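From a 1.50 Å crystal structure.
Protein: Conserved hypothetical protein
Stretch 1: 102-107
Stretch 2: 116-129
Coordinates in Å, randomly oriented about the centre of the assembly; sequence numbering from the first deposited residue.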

# COMPACT_ATOMS: atom_id res chain seq x y z
N ARG A 102 -4.97 -11.14 -18.05
CA ARG A 102 -5.84 -12.20 -18.55
C ARG A 102 -6.78 -12.77 -17.47
O ARG A 102 -7.42 -13.81 -17.68
CB ARG A 102 -4.99 -13.32 -19.14
CG ARG A 102 -4.19 -12.91 -20.36
CD ARG A 102 -3.54 -14.11 -21.00
NE ARG A 102 -2.87 -13.78 -22.26
CZ ARG A 102 -3.43 -13.84 -23.47
NH1 ARG A 102 -4.70 -14.20 -23.62
NH2 ARG A 102 -2.70 -13.52 -24.53
N VAL A 103 -6.87 -12.08 -16.34
CA VAL A 103 -7.79 -12.46 -15.27
C VAL A 103 -8.66 -11.25 -14.96
O VAL A 103 -8.18 -10.25 -14.43
CB VAL A 103 -7.03 -12.89 -13.99
CG1 VAL A 103 -8.00 -13.36 -12.92
CG2 VAL A 103 -6.03 -13.99 -14.33
N ASP A 104 -9.94 -11.33 -15.33
CA ASP A 104 -10.85 -10.19 -15.22
C ASP A 104 -10.96 -9.66 -13.79
O ASP A 104 -11.06 -8.46 -13.59
CB ASP A 104 -12.23 -10.56 -15.74
CG ASP A 104 -12.27 -10.67 -17.26
OD1 ASP A 104 -11.32 -10.21 -17.93
OD2 ASP A 104 -13.27 -11.19 -17.79
N ASN A 105 -10.93 -10.56 -12.81
CA ASN A 105 -11.06 -10.14 -11.40
C ASN A 105 -9.76 -9.69 -10.72
O ASN A 105 -9.76 -9.43 -9.51
CB ASN A 105 -11.74 -11.24 -10.58
CG ASN A 105 -13.22 -11.36 -10.90
OD1 ASN A 105 -13.73 -12.46 -11.07
ND2 ASN A 105 -13.90 -10.23 -10.98
N LEU A 106 -8.67 -9.59 -11.47
CA LEU A 106 -7.43 -9.00 -10.97
C LEU A 106 -7.05 -7.79 -11.81
O LEU A 106 -7.18 -7.82 -13.04
CB LEU A 106 -6.29 -10.02 -11.00
CG LEU A 106 -6.50 -11.29 -10.19
CD1 LEU A 106 -5.29 -12.22 -10.34
CD2 LEU A 106 -6.77 -10.99 -8.71
N THR A 107 -6.62 -6.73 -11.14
CA THR A 107 -6.14 -5.52 -11.80
C THR A 107 -4.69 -5.30 -11.42
O THR A 107 -4.38 -5.12 -10.24
CB THR A 107 -6.97 -4.30 -11.37
OG1 THR A 107 -8.32 -4.47 -11.78
CG2 THR A 107 -6.40 -3.01 -11.98
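Stretch 2 116-129: VNLGADPEEIKPLV

Stretch 1 comes in as a loop, folds through a type I beta turn from Val103 to Leu106, closed by Leu106 N donating to Val103 O at 3.1 Å, and leaves as a strand at Leu106 and Thr107. Stretch 2 runs the other way where the two first meet. Val116 is the antiparallel partner of Leu106, a non-hydrogen-bonded pair with their CA atoms 4.9 Å apart, and the next pair along, Asn105 and Asn117, has CA atoms 5.0 Å apart. Here a single backbone bond ties the stretches together: Asn117 N donates to Asn105 O at 2.9 Å and an almost straight 175°.

Beyond this bond stretch 2 makes its own type I turn, from Asn117 to Ala120. Ala120 N donates to Asn117 O at 3.0 Å, and the side chain of Asn117, in the t rotamer, braces the bend by accepting from Gly119 N at its OD1, 2.9 Å away. Asp121 then caps the helix that begins at Pro122, its OD1 taking Glu123 N at 3.0 Å. Residues 126-128 keep helical phi/psi without the regular bonds, and by Leu128 the chain has come back to stretch 1, its CA 9.2 Å from that of Val103, a spacing that leaves room for side chains between the backbones.

Leu106 links the strand pair to the returning segment. Its CD2 lies 3.9 Å from Val116 CG2, on the face the two residues share, and 4.0 Å from Ile125 CD1; its CD1 is 4.4 Å from Leu128 CB. Val103 extends this apolar patch, with CG1 3.9 Å from Leu128 CD1. Ile125 shows how reach can matter more than initial direction: its CA-to-CB bond points sideways, yet the end of its side chain comes nearer and meets Leu106.

Asn105 has the most area covered by the other stretch, 109 Å², and its CB points toward stretch 2, 4.1 Å from Ile125 CD1. Glu124 also points toward its partner stretch, bringing the acid to the turn of stretch 1. Water 2 joins the two, accepting from Asn105 N at 2.9 Å and donating to Glu124 OE1 at 2.7 Å. Water 1 makes a second bridge, donating to Asp104 O at 2.8 Å and accepting from Asn117 ND2 at 3.1 Å. The rule to read here is economical: one direct backbone bond sets the register, apolar side chains fill the wider gap, and water serves backbone groups of the turn.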

# COMPACT_ATOMS: atom_id res chain seq x y z
N VAL A 116 -7.67 -7.05 -6.08
CA VAL A 116 -8.54 -8.21 -6.23
C VAL A 116 -9.98 -7.74 -6.17
O VAL A 116 -10.37 -7.04 -5.23
CB VAL A 116 -8.31 -9.23 -5.09
CG1 VAL A 116 -9.22 -10.45 -5.26
CG2 VAL A 116 -6.85 -9.67 -5.05
N ASN A 117 -10.76 -8.10 -7.18
CA ASN A 117 -12.18 -7.80 -7.16
C ASN A 117 -12.87 -8.69 -6.15
O ASN A 117 -12.93 -9.91 -6.32
CB ASN A 117 -12.78 -8.02 -8.55
CG ASN A 117 -14.17 -7.47 -8.67
OD1 ASN A 117 -15.02 -7.67 -7.80
ND2 ASN A 117 -14.42 -6.76 -9.77
N LEU A 118 -13.38 -8.09 -5.07
CA LEU A 118 -13.94 -8.88 -3.96
C LEU A 118 -15.32 -9.46 -4.28
O LEU A 118 -15.90 -10.17 -3.47
CB LEU A 118 -13.97 -8.06 -2.67
CG LEU A 118 -12.59 -7.67 -2.14
CD1 LEU A 118 -12.69 -6.82 -0.86
CD2 LEU A 118 -11.70 -8.88 -1.92
N GLY A 119 -15.85 -9.15 -5.46
CA GLY A 119 -17.02 -9.83 -6.00
C GLY A 119 -16.70 -11.16 -6.66
O GLY A 119 -17.61 -11.92 -7.02
N ALA A 120 -15.41 -11.45 -6.85
CA ALA A 120 -14.97 -12.73 -7.39
C ALA A 120 -15.30 -13.87 -6.43
O ALA A 120 -15.55 -13.65 -5.23
CB ALA A 120 -13.46 -12.71 -7.69
N ASP A 121 -15.29 -15.08 -6.95
CA ASP A 121 -15.37 -16.28 -6.14
C ASP A 121 -14.01 -16.48 -5.48
O ASP A 121 -13.01 -16.63 -6.18
CB ASP A 121 -15.71 -17.47 -7.05
CG ASP A 121 -15.93 -18.76 -6.29
OD1 ASP A 121 -15.57 -18.88 -5.10
OD2 ASP A 121 -16.48 -19.70 -6.91
N PRO A 122 -13.96 -16.47 -4.13
CA PRO A 122 -12.67 -16.69 -3.46
C PRO A 122 -11.95 -17.97 -3.89
O PRO A 122 -10.72 -18.02 -3.85
CB PRO A 122 -13.04 -16.77 -1.98
CG PRO A 122 -14.34 -16.06 -1.86
CD PRO A 122 -15.05 -16.24 -3.17
N GLU A 123 -12.71 -19.00 -4.28
CA GLU A 123 -12.12 -20.24 -4.78
C GLU A 123 -11.45 -20.08 -6.15
O GLU A 123 -10.51 -20.82 -6.45
CB GLU A 123 -13.17 -21.36 -4.79
CG GLU A 123 -13.62 -21.75 -3.38
CD GLU A 123 -14.50 -22.99 -3.35
OE1 GLU A 123 -13.95 -24.12 -3.40
OE2 GLU A 123 -15.74 -22.85 -3.28
N GLU A 124 -11.93 -19.14 -6.96
CA GLU A 124 -11.25 -18.76 -8.22
C GLU A 124 -9.91 -18.12 -7.92
O GLU A 124 -8.89 -18.43 -8.53
CB GLU A 124 -12.09 -17.74 -9.03
CG GLU A 124 -11.49 -17.39 -10.42
CD GLU A 124 -11.70 -15.94 -10.89
OE1 GLU A 124 -11.02 -15.55 -11.87
OE2 GLU A 124 -12.51 -15.17 -10.32
N ILE A 125 -9.94 -17.18 -6.97
CA ILE A 125 -8.81 -16.31 -6.72
C ILE A 125 -7.70 -17.01 -5.93
O ILE A 125 -6.52 -16.76 -6.16
CB ILE A 125 -9.28 -15.02 -6.02
CG1 ILE A 125 -10.18 -14.21 -6.97
CG2 ILE A 125 -8.09 -14.17 -5.57
CD1 ILE A 125 -9.55 -13.87 -8.33
N LYS A 126 -8.08 -17.91 -5.01
CA LYS A 126 -7.12 -18.57 -4.11
C LYS A 126 -5.86 -19.10 -4.82
O LYS A 126 -4.76 -18.74 -4.41
CB LYS A 126 -7.81 -19.67 -3.28
CG LYS A 126 -6.87 -20.49 -2.38
CD LYS A 126 -6.62 -19.84 -1.04
CE LYS A 126 -5.82 -20.74 -0.11
NZ LYS A 126 -4.44 -21.08 -0.61
N PRO A 127 -6.00 -19.93 -5.88
CA PRO A 127 -4.80 -20.44 -6.57
C PRO A 127 -3.99 -19.38 -7.32
O PRO A 127 -2.83 -19.64 -7.68
CB PRO A 127 -5.38 -21.45 -7.58
CG PRO A 127 -6.78 -21.10 -7.75
CD PRO A 127 -7.24 -20.50 -6.45
N LEU A 128 -4.58 -18.21 -7.54
CA LEU A 128 -3.98 -17.17 -8.37
C LEU A 128 -3.20 -16.14 -7.58
O LEU A 128 -2.54 -15.28 -8.18
CB LEU A 128 -5.04 -16.45 -9.19
CG LEU A 128 -5.98 -17.34 -10.01
CD1 LEU A 128 -6.98 -16.51 -10.82
CD2 LEU A 128 -5.21 -18.29 -10.94
N VAL A 129 -3.26 -16.21 -6.25
CA VAL A 129 -2.49 -15.31 -5.39
C VAL A 129 -1.65 -16.07 -4.37
O VAL A 129 -2.06 -17.14 -3.91
CB VAL A 129 -3.39 -14.28 -4.66
CG1 VAL A 129 -4.08 -13.33 -5.68
CG2 VAL A 129 -4.40 -15.00 -3.77
O HOH W 1 -11.90 -6.70 -11.59
O HOH W 2 -11.44 -13.35 -13.40